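Long-range contacts in leucyl-tRNA synthetase subunit alpha (Aquifex aeolicus, PDB 3O0A), which attaches leucine to its tRNA and, through the hydrolytic CP1 domain crystallised here, probably removes wrongly attached amino acids: residues I40-R46 and Y134-M140; F55-P60 and V124-V130; V83-K89 and E105-L109. All coordinates share one frame; numbering follows the deposited sequence.

Contact 1: I40-R46 and Y134-M140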
loop_
_atom_site.group_PDB
_atom_site.type_symbol
_atom_site.label_atom_id
_atom_site.label_comp_id
_atom_site.label_asym_id
_atom_site.label_seq_id
_atom_site.Cartn_x
_atom_site.Cartn_y
_atom_site.Cartn_z
ATOM N N ILE A 40 8.186 -0.170 4.086
ATOM C CA ILE A 40 7.184 0.858 3.796
ATOM C C ILE A 40 6.135 0.774 4.890
ATOM O O ILE A 40 5.241 -0.072 4.845
ATOM C CB ILE A 40 6.536 0.627 2.414
ATOM C CG1 ILE A 40 7.616 0.563 1.331
ATOM C CG2 ILE A 40 5.511 1.717 2.076
ATOM C CD1 ILE A 40 8.179 -0.810 1.094
ATOM N N ASP A 41 6.246 1.661 5.865
ATOM C CA ASP A 41 5.282 1.666 6.959
ATOM C C ASP A 41 4.019 2.382 6.499
ATOM O O ASP A 41 4.082 3.480 5.928
ATOM C CB ASP A 41 5.836 2.384 8.183
ATOM C CG ASP A 41 7.012 1.663 8.826
ATOM O OD1 ASP A 41 7.199 0.445 8.599
ATOM O OD2 ASP A 41 7.742 2.345 9.584
ATOM N N VAL A 42 2.873 1.757 6.742
ATOM C CA VAL A 42 1.603 2.374 6.380
ATOM C C VAL A 42 0.767 2.552 7.641
ATOM O O VAL A 42 0.804 1.722 8.532
ATOM C CB VAL A 42 0.814 1.585 5.267
ATOM C CG1 VAL A 42 1.689 1.306 4.039
ATOM C CG2 VAL A 42 0.208 0.284 5.782
ATOM N N PHE A 43 0.033 3.652 7.724
ATOM C CA PHE A 43 -1.001 3.754 8.739
ATOM C C PHE A 43 -2.369 3.407 8.159
ATOM O O PHE A 43 -2.718 3.849 7.076
ATOM C CB PHE A 43 -1.035 5.134 9.390
ATOM C CG PHE A 43 -2.190 5.306 10.335
ATOM C CD1 PHE A 43 -2.155 4.746 11.610
ATOM C CD2 PHE A 43 -3.336 5.980 9.927
ATOM C CE1 PHE A 43 -3.246 4.880 12.475
ATOM C CE2 PHE A 43 -4.424 6.118 10.784
ATOM C CZ PHE A 43 -4.376 5.564 12.053
ATOM N N THR A 44 -3.144 2.611 8.886
ATOM C CA THR A 44 -4.507 2.279 8.455
ATOM C C THR A 44 -5.483 2.250 9.618
ATOM O O THR A 44 -5.140 1.783 10.692
ATOM C CB THR A 44 -4.577 0.909 7.695
ATOM O OG1 THR A 44 -5.931 0.651 7.293
ATOM C CG2 THR A 44 -4.067 -0.248 8.551
ATOM N N THR A 45 -6.702 2.739 9.395
ATOM C CA THR A 45 -7.778 2.571 10.374
ATOM C C THR A 45 -8.559 1.291 10.072
ATOM O O THR A 45 -9.553 0.989 10.737
ATOM C CB THR A 45 -8.744 3.779 10.394
ATOM O OG1 THR A 45 -9.356 3.926 9.105
ATOM C CG2 THR A 45 -7.982 5.052 10.742
ATOM N N ARG A 46 -8.093 0.550 9.065
ATOM C CA ARG A 46 -8.740 -0.690 8.631
ATOM C C ARG A 46 -7.790 -1.900 8.608
ATOM O O ARG A 46 -7.645 -2.566 7.576
ATOM C CB ARG A 46 -9.407 -0.496 7.265
ATOM C CG ARG A 46 -10.634 0.453 7.261
ATOM C CD ARG A 46 -11.747 0.016 8.212
ATOM N NE ARG A 46 -12.251 -1.334 7.953
ATOM C CZ ARG A 46 -13.164 -1.649 7.034
ATOM N NH1 ARG A 46 -13.693 -0.718 6.240
ATOM N NH2 ARG A 46 -13.554 -2.913 6.906
ATOM N N TYR A 134 -1.439 12.491 5.495
ATOM C CA TYR A 134 -2.226 11.424 6.100
ATOM C C TYR A 134 -1.306 10.315 6.572
ATOM O O TYR A 134 -0.578 9.729 5.761
ATOM C CB TYR A 134 -3.253 10.813 5.146
ATOM C CG TYR A 134 -3.967 9.639 5.811
ATOM C CD1 TYR A 134 -4.928 9.856 6.798
ATOM C CD2 TYR A 134 -3.633 8.315 5.493
ATOM C CE1 TYR A 134 -5.568 8.789 7.431
ATOM C CE2 TYR A 134 -4.264 7.240 6.121
ATOM C CZ TYR A 134 -5.234 7.489 7.083
ATOM O OH TYR A 134 -5.872 6.437 7.716
ATOM N N GLY A 135 -1.361 10.007 7.867
ATOM C CA GLY A 135 -0.554 8.914 8.421
ATOM C C GLY A 135 0.934 9.035 8.142
ATOM O O GLY A 135 1.553 10.059 8.447
ATOM N N THR A 136 1.500 7.980 7.559
ATOM C CA THR A 136 2.915 7.936 7.210
ATOM C C THR A 136 3.169 8.452 5.796
ATOM O O THR A 136 4.314 8.450 5.324
ATOM C CB THR A 136 3.442 6.496 7.218
ATOM O OG1 THR A 136 2.701 5.732 6.258
ATOM C CG2 THR A 136 3.316 5.855 8.604
ATOM N N GLY A 137 2.107 8.834 5.099
ATOM C CA GLY A 137 2.229 9.255 3.699
ATOM C C GLY A 137 2.278 8.101 2.708
ATOM O O GLY A 137 2.487 8.315 1.511
ATOM N N ALA A 138 2.103 6.881 3.213
ATOM C CA ALA A 138 1.961 5.684 2.383
ATOM C C ALA A 138 0.784 4.884 2.908
ATOM O O ALA A 138 0.574 4.787 4.125
ATOM C CB ALA A 138 3.210 4.842 2.425
ATOM N N ILE A 139 0.002 4.333 1.991
ATOM C CA ILE A 139 -1.177 3.571 2.397
ATOM C C ILE A 139 -1.173 2.184 1.761
ATOM O O ILE A 139 -0.594 1.976 0.682
ATOM C CB ILE A 139 -2.504 4.332 2.066
ATOM C CG1 ILE A 139 -2.662 4.550 0.555
ATOM C CG2 ILE A 139 -2.566 5.674 2.829
ATOM C CD1 ILE A 139 -4.108 4.851 0.111
ATOM N N MET A 140 -1.812 1.236 2.440
ATOM C CA MET A 140 -2.197 0.000 1.780
ATOM C C MET A 140 -3.526 0.215 1.081
ATOM O O MET A 140 -4.429 0.899 1.601
ATOM C CB MET A 140 -2.268 -1.166 2.757
ATOM C CG MET A 140 -3.430 -1.099 3.728
ATOM S SD MET A 140 -3.292 -2.461 4.892
ATOM C CE MET A 140 -4.968 -2.439 5.527
HETATM O O HOH W 1 -3.308 2.289 4.714
HETATM O O HOH W 2 -0.435 6.230 6.270
HETATM O O HOH W 3 -7.218 4.022 6.611
#

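Contact 2: F55-P60 and V124-V130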
loop_
_atom_site.group_PDB
_atom_site.type_symbol
_atom_site.label_atom_id
_atom_site.label_comp_id
_atom_site.label_asym_id
_atom_site.label_seq_id
_atom_site.Cartn_x
_atom_site.Cartn_y
_atom_site.Cartn_z
ATOM N N PHE A 55 -2.371 -3.493 -3.599
ATOM C CA PHE A 55 -1.289 -2.582 -3.970
ATOM C C PHE A 55 -1.021 -1.593 -2.842
ATOM O O PHE A 55 -1.802 -1.506 -1.883
ATOM C CB PHE A 55 -1.560 -1.872 -5.328
ATOM C CG PHE A 55 -2.820 -1.044 -5.380
ATOM C CD1 PHE A 55 -4.075 -1.641 -5.531
ATOM C CD2 PHE A 55 -2.740 0.347 -5.380
ATOM C CE1 PHE A 55 -5.232 -0.864 -5.622
ATOM C CE2 PHE A 55 -3.892 1.133 -5.471
ATOM C CZ PHE A 55 -5.141 0.523 -5.588
ATOM N N VAL A 56 0.119 -0.908 -2.943
ATOM C CA VAL A 56 0.540 0.104 -1.991
ATOM C C VAL A 56 0.700 1.410 -2.749
ATOM O O VAL A 56 1.182 1.402 -3.884
ATOM C CB VAL A 56 1.882 -0.322 -1.332
ATOM C CG1 VAL A 56 2.499 0.802 -0.490
ATOM C CG2 VAL A 56 1.669 -1.583 -0.483
ATOM N N VAL A 57 0.285 2.522 -2.140
ATOM C CA VAL A 57 0.487 3.842 -2.754
ATOM C C VAL A 57 1.240 4.792 -1.820
ATOM O O VAL A 57 0.874 4.947 -0.656
ATOM C CB VAL A 57 -0.842 4.512 -3.185
ATOM C CG1 VAL A 57 -0.576 5.941 -3.664
ATOM C CG2 VAL A 57 -1.525 3.709 -4.299
ATOM N N LEU A 58 2.292 5.420 -2.342
ATOM C CA LEU A 58 3.013 6.464 -1.634
ATOM C C LEU A 58 2.529 7.800 -2.157
ATOM O O LEU A 58 2.332 7.965 -3.365
ATOM C CB LEU A 58 4.515 6.362 -1.931
ATOM C CG LEU A 58 5.350 5.319 -1.168
ATOM C CD1 LEU A 58 4.693 3.959 -1.080
ATOM C CD2 LEU A 58 6.775 5.236 -1.740
ATOM N N ALA A 59 2.350 8.763 -1.263
ATOM C CA ALA A 59 2.168 10.148 -1.709
ATOM C C ALA A 59 3.351 10.572 -2.613
ATOM O O ALA A 59 4.480 10.107 -2.440
ATOM C CB ALA A 59 2.057 11.063 -0.529
ATOM N N PRO A 60 3.098 11.467 -3.584
ATOM C CA PRO A 60 4.152 11.887 -4.523
ATOM C C PRO A 60 5.395 12.435 -3.828
ATOM O O PRO A 60 6.513 12.250 -4.340
ATOM C CB PRO A 60 3.488 12.999 -5.344
ATOM C CG PRO A 60 2.020 12.833 -5.133
ATOM C CD PRO A 60 1.808 12.132 -3.840
ATOM N N VAL A 124 3.868 -1.426 -5.923
ATOM C CA VAL A 124 3.936 -0.127 -5.276
ATOM C C VAL A 124 3.826 0.983 -6.315
ATOM O O VAL A 124 4.610 1.026 -7.264
ATOM C CB VAL A 124 5.224 0.040 -4.458
ATOM C CG1 VAL A 124 5.170 1.343 -3.637
ATOM C CG2 VAL A 124 5.417 -1.155 -3.533
ATOM N N TRP A 125 2.846 1.856 -6.095
ATOM C CA TRP A 125 2.521 3.003 -6.939
ATOM C C TRP A 125 2.689 4.317 -6.168
ATOM O O TRP A 125 2.806 4.322 -4.938
ATOM C CB TRP A 125 1.062 2.874 -7.387
ATOM C CG TRP A 125 0.842 1.841 -8.420
ATOM C CD1 TRP A 125 0.958 0.479 -8.283
ATOM C CD2 TRP A 125 0.457 2.080 -9.768
ATOM N NE1 TRP A 125 0.673 -0.141 -9.482
ATOM C CE2 TRP A 125 0.367 0.819 -10.410
ATOM C CE3 TRP A 125 0.189 3.239 -10.506
ATOM C CZ2 TRP A 125 0.009 0.690 -11.750
ATOM C CZ3 TRP A 125 -0.156 3.110 -11.849
ATOM C CH2 TRP A 125 -0.239 1.846 -12.455
ATOM N N SER A 126 2.739 5.432 -6.894
ATOM C CA SER A 126 2.514 6.746 -6.292
ATOM C C SER A 126 1.267 7.312 -6.949
ATOM O O SER A 126 1.011 7.037 -8.126
ATOM C CB SER A 126 3.708 7.676 -6.505
ATOM O OG SER A 126 3.559 8.901 -5.806
ATOM N N ALA A 127 0.477 8.072 -6.190
ATOM C CA ALA A 127 -0.784 8.634 -6.722
ATOM C C ALA A 127 -1.173 9.979 -6.124
ATOM O O ALA A 127 -0.781 10.298 -5.003
ATOM C CB ALA A 127 -1.927 7.630 -6.580
ATOM N N ASN A 128 -1.929 10.775 -6.890
ATOM C CA ASN A 128 -2.308 12.129 -6.461
ATOM C C ASN A 128 -3.247 12.164 -5.261
ATOM O O ASN A 128 -3.172 13.081 -4.431
ATOM C CB ASN A 128 -2.881 12.958 -7.620
ATOM C CG ASN A 128 -4.158 12.372 -8.207
ATOM O OD1 ASN A 128 -4.518 11.222 -7.944
ATOM N ND2 ASN A 128 -4.846 13.174 -9.023
ATOM N N TYR A 129 -4.103 11.151 -5.143
ATOM C CA TYR A 129 -5.153 11.158 -4.113
ATOM C C TYR A 129 -4.655 10.840 -2.694
ATOM O O TYR A 129 -5.391 11.005 -1.713
ATOM C CB TYR A 129 -6.325 10.250 -4.530
ATOM C CG TYR A 129 -6.101 8.753 -4.366
ATOM C CD1 TYR A 129 -5.420 8.007 -5.341
ATOM C CD2 TYR A 129 -6.606 8.072 -3.259
ATOM C CE1 TYR A 129 -5.218 6.622 -5.193
ATOM C CE2 TYR A 129 -6.408 6.686 -3.102
ATOM C CZ TYR A 129 -5.731 5.969 -4.069
ATOM O OH TYR A 129 -5.553 4.608 -3.913
ATOM N N VAL A 130 -3.405 10.393 -2.594
ATOM C CA VAL A 130 -2.809 10.056 -1.328
ATOM C C VAL A 130 -1.968 11.242 -0.879
ATOM O O VAL A 130 -1.023 11.636 -1.558
ATOM C CB VAL A 130 -1.979 8.741 -1.441
ATOM C CG1 VAL A 130 -1.190 8.480 -0.165
ATOM C CG2 VAL A 130 -2.917 7.579 -1.731
#

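Contact 3: V83-K89 and E105-L109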
loop_
_atom_site.group_PDB
_atom_site.type_symbol
_atom_site.label_atom_id
_atom_site.label_comp_id
_atom_site.label_asym_id
_atom_site.label_seq_id
_atom_site.Cartn_x
_atom_site.Cartn_y
_atom_site.Cartn_z
ATOM N N VAL A 83 8.024 8.527 -13.559
ATOM C CA VAL A 83 7.838 8.761 -12.135
ATOM C C VAL A 83 8.215 10.206 -11.804
ATOM O O VAL A 83 7.463 10.913 -11.136
ATOM C CB VAL A 83 8.635 7.750 -11.285
ATOM C CG1 VAL A 83 8.482 8.063 -9.778
ATOM C CG2 VAL A 83 8.140 6.339 -11.559
ATOM N N GLU A 84 9.356 10.647 -12.313
ATOM C CA GLU A 84 9.854 12.002 -12.064
ATOM C C GLU A 84 8.881 13.058 -12.564
ATOM O O GLU A 84 8.585 14.044 -11.869
ATOM C CB GLU A 84 11.188 12.169 -12.785
ATOM C CG GLU A 84 12.036 13.289 -12.235
ATOM C CD GLU A 84 13.467 13.182 -12.715
ATOM O OE1 GLU A 84 13.667 13.027 -13.937
ATOM O OE2 GLU A 84 14.381 13.240 -11.865
ATOM N N ASN A 85 8.379 12.855 -13.777
ATOM C CA ASN A 85 7.407 13.777 -14.368
ATOM C C ASN A 85 6.156 13.871 -13.504
ATOM O O ASN A 85 5.606 14.959 -13.310
ATOM C CB ASN A 85 7.026 13.333 -15.777
ATOM C CG ASN A 85 8.169 13.474 -16.760
ATOM O OD1 ASN A 85 9.150 14.182 -16.503
ATOM N ND2 ASN A 85 8.062 12.789 -17.879
ATOM N N PHE A 86 5.704 12.732 -12.998
ATOM C CA PHE A 86 4.536 12.729 -12.105
ATOM C C PHE A 86 4.765 13.547 -10.825
ATOM O O PHE A 86 3.936 14.391 -10.448
ATOM C CB PHE A 86 4.124 11.296 -11.780
ATOM C CG PHE A 86 3.041 11.196 -10.750
ATOM C CD1 PHE A 86 1.729 11.539 -11.072
ATOM C CD2 PHE A 86 3.342 10.749 -9.453
ATOM C CE1 PHE A 86 0.717 11.449 -10.109
ATOM C CE2 PHE A 86 2.340 10.655 -8.486
ATOM C CZ PHE A 86 1.028 10.988 -8.829
ATOM N N VAL A 87 5.875 13.296 -10.146
ATOM C CA VAL A 87 6.196 14.007 -8.907
ATOM C C VAL A 87 6.266 15.524 -9.152
ATOM O O VAL A 87 5.726 16.319 -8.371
ATOM C CB VAL A 87 7.516 13.458 -8.316
ATOM C CG1 VAL A 87 8.008 14.315 -7.156
ATOM C CG2 VAL A 87 7.325 11.999 -7.895
ATOM N N GLU A 88 6.900 15.906 -10.264
ATOM C CA GLU A 88 7.055 17.320 -10.621
ATOM C C GLU A 88 5.700 17.962 -10.885
ATOM O O GLU A 88 5.464 19.098 -10.474
ATOM C CB GLU A 88 8.000 17.485 -11.817
ATOM C CG GLU A 88 9.496 17.247 -11.472
ATOM C CD GLU A 88 10.011 18.159 -10.347
ATOM O OE1 GLU A 88 9.963 19.401 -10.496
ATOM O OE2 GLU A 88 10.467 17.629 -9.314
ATOM N N LYS A 89 4.820 17.238 -11.574
ATOM C CA LYS A 89 3.479 17.748 -11.864
ATOM C C LYS A 89 2.744 17.946 -10.548
ATOM O O LYS A 89 2.074 18.948 -10.341
ATOM C CB LYS A 89 2.698 16.768 -12.729
ATOM C CG LYS A 89 1.336 17.275 -13.213
ATOM C CD LYS A 89 0.629 16.195 -14.020
ATOM C CE LYS A 89 -0.826 16.526 -14.270
ATOM N NZ LYS A 89 -1.466 15.540 -15.186
ATOM N N GLU A 105 -4.761 9.981 -10.753
ATOM C CA GLU A 105 -3.539 9.821 -11.534
ATOM C C GLU A 105 -2.467 9.181 -10.673
ATOM O O GLU A 105 -2.290 9.558 -9.515
ATOM C CB GLU A 105 -3.021 11.159 -12.086
ATOM C CG GLU A 105 -1.896 10.966 -13.136
ATOM C CD GLU A 105 -1.283 12.261 -13.672
ATOM O OE1 GLU A 105 -1.853 13.353 -13.443
ATOM O OE2 GLU A 105 -0.223 12.174 -14.348
ATOM N N GLY A 106 -1.768 8.213 -11.250
ATOM C CA GLY A 106 -0.634 7.600 -10.574
ATOM C C GLY A 106 0.367 6.954 -11.510
ATOM O O GLY A 106 0.183 6.914 -12.731
ATOM N N VAL A 107 1.429 6.427 -10.918
ATOM C CA VAL A 107 2.535 5.844 -11.665
ATOM C C VAL A 107 3.074 4.643 -10.896
ATOM O O VAL A 107 3.099 4.651 -9.657
ATOM C CB VAL A 107 3.675 6.867 -11.918
ATOM C CG1 VAL A 107 3.228 7.957 -12.895
ATOM C CG2 VAL A 107 4.207 7.477 -10.614
ATOM N N PHE A 108 3.466 3.606 -11.627
ATOM C CA PHE A 108 3.990 2.382 -10.995
ATOM C C PHE A 108 5.475 2.590 -10.729
ATOM O O PHE A 108 6.206 3.041 -11.620
ATOM C CB PHE A 108 3.748 1.192 -11.927
ATOM C CG PHE A 108 4.360 -0.117 -11.476
ATOM C CD1 PHE A 108 4.285 -0.547 -10.150
ATOM C CD2 PHE A 108 4.983 -0.940 -12.420
ATOM C CE1 PHE A 108 4.852 -1.769 -9.769
ATOM C CE2 PHE A 108 5.541 -2.162 -12.066
ATOM C CZ PHE A 108 5.476 -2.589 -10.730
ATOM N N LEU A 109 5.910 2.272 -9.509
ATOM C CA LEU A 109 7.315 2.437 -9.122
ATOM C C LEU A 109 8.225 1.259 -9.493
ATOM O O LEU A 109 9.446 1.343 -9.349
ATOM C CB LEU A 109 7.415 2.761 -7.622
ATOM C CG LEU A 109 6.603 3.974 -7.143
ATOM C CD1 LEU A 109 6.929 4.256 -5.650
ATOM C CD2 LEU A 109 6.795 5.245 -8.022
#

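Contact 1: I40-R46 and Y134-M140
Ile40 CG2 lies 3.9 Å from Ala138 CB, where strand 40-44 of the antiparallel sheet crosses strand 138-140 of the mixed sheet at -69°, the axes 5.3 Å apart. A type II' turn, Tyr134 to Gly137, leads into the second strand. Asp41 sends its carboxylate away to Arg9, but its carbonyl accepts the one direct hydrogen bond of the contact, from Thr136 OG1 at 2.7 Å; the donor is tilted 32° from the carbonyl plane. Val42 turns its flank to the partner backbone, CB 3.4 Å from Ala138 O. At Phe43 waters bridge: one links Phe43 O to Met140 N, and another joins Phe43 N to Thr136 N and Ala138 O. The Phe43 ring receives Tyr134 OH at its edge, 3.4 Å from CD2, while Phe43 CB rests against Gly135 CA, where a CB would clash. Thr44 OG1 accepts from Arg46 N, closing an ST turn. Thr44 and Thr45 probably begin the threonine-rich segment that lines the editing pocket in related synthetases. Thr45 N reaches Tyr134 OH through a third water. With CG between backbone N and carbonyl carbon (chi1 71°) and an extended chain beyond, Met140 brings its CE to 3.4 Å from Arg46 O.

Contact 2: F55-P60 and V124-V130
Strands 55-58 and 124-127 pair in parallel within the mixed sheet, Val56 matching Val124, Val57 matching Trp125 and Leu58 matching Ser126 at CA spacings of 4.7 Å, with backbone bonds from Trp125 N to Val56 O (2.8 Å) and from Leu58 N to Trp125 O (2.9 Å). Beyond these, Ser126 OG, placed anti to its own N (chi1 -174°), donates to Leu58 O at 2.9 Å from 37° above the carbonyl plane, and Ala127 N adds a weak bond to the same oxygen. On the face bearing Val57 and Trp125, Val57 CG1 meets Val130 CG2 at 3.4 Å, a tight carbon pair, and touches Ala127 CB. Val130 CG2 also sits centrally over one face of the Tyr129 ring, whose hydroxyl is bonded to Asp149. On the other face, Val124 CG1 reaches Leu58 CD1 at 3.7 Å, and helix 64-74 packs against Leu58. Past the strand, Ala59 CB approaches Val130 O (3.3 Å), and Pro60 CD lies against Ala127 O, the type I turn from Ala127 to Val130 having curled the chain back. The buried Ser126 hydroxyl puts a polar group into a largely apolar interface, and its bond to Leu58 O probably offsets the cost.

Contact 3: V83-K89 and E105-L109
The side chains of Phe86 and Glu105 pass one another head to tail, ring and carboxylate planes 65° apart, and Glu105 OE2 comes in at the ring's edge, in its plane, 3.9 Å from CD1. Glu105 O, 3.6 Å from CE1, Gly106 CA and Val107 CG2 all approach the ring obliquely. Both Val107 methyls come from the same side of the ring plane, CG1 3.6 Å from Phe86 CB and CG2 equally near Phe86 CD2. CG anti to the Phe86 backbone N (chi1 173°) puts the ring beside Val107 and Glu105. This is helix-on-sheet packing: helix 83-89 runs across strand 106-109 at 140° between N-to-C directions, 8.6 Å axis to axis, and the strand is outermost in the mixed sheet. Residues Val83, Phe86 and Lys89, spaced by three, give the helix its contacting side. Six residues before Lys89, Val83 crosses Leu109 at about a right angle, CG1 3.7 Å from CD2, and the helix 64-74 packs against both. Towards the C-terminal end, the extended Lys89 chain carries NZ to Glu105 OE1, a salt bridge of 2.8 Å that meets the oxygen on its syn side, slightly out of the carboxylate plane. With an alanine in place of Glu105 there is no carboxylate, which would probably leave the Lys89 ammonium without its mate across the contact, its chain freer to turn, and the Phe86 edge less covered. The Glu105 backbone is held by Asn128, whose OD1 accepts from Glu105 N, and Gly106 N is held by Tyr156 OH.

Overall arrangement
All three contacts involve the mixed sheet, and along the chain they are nested, contact 3 within the loop closed by contact 2 and contact 2 within that closed by contact 1. Contacts 1 and 2, centres about 10 Å apart, join through probable backbone bonds from Ala59 N to Gly137 O (2.8 Å) and from Ile139 N to Val57 O (2.9 Å). Contact 2 meets contact 3, centres about 9 Å apart, through Val107 N and Ser126 O (2.9 Å). Contacts 1 and 3 do not touch: their nearest atoms are about 8 Å apart. By family resemblance, residues 44-46 of contact 1 probably border the editing pocket, whereas contact 3 packs a helix on the sheet's far edge.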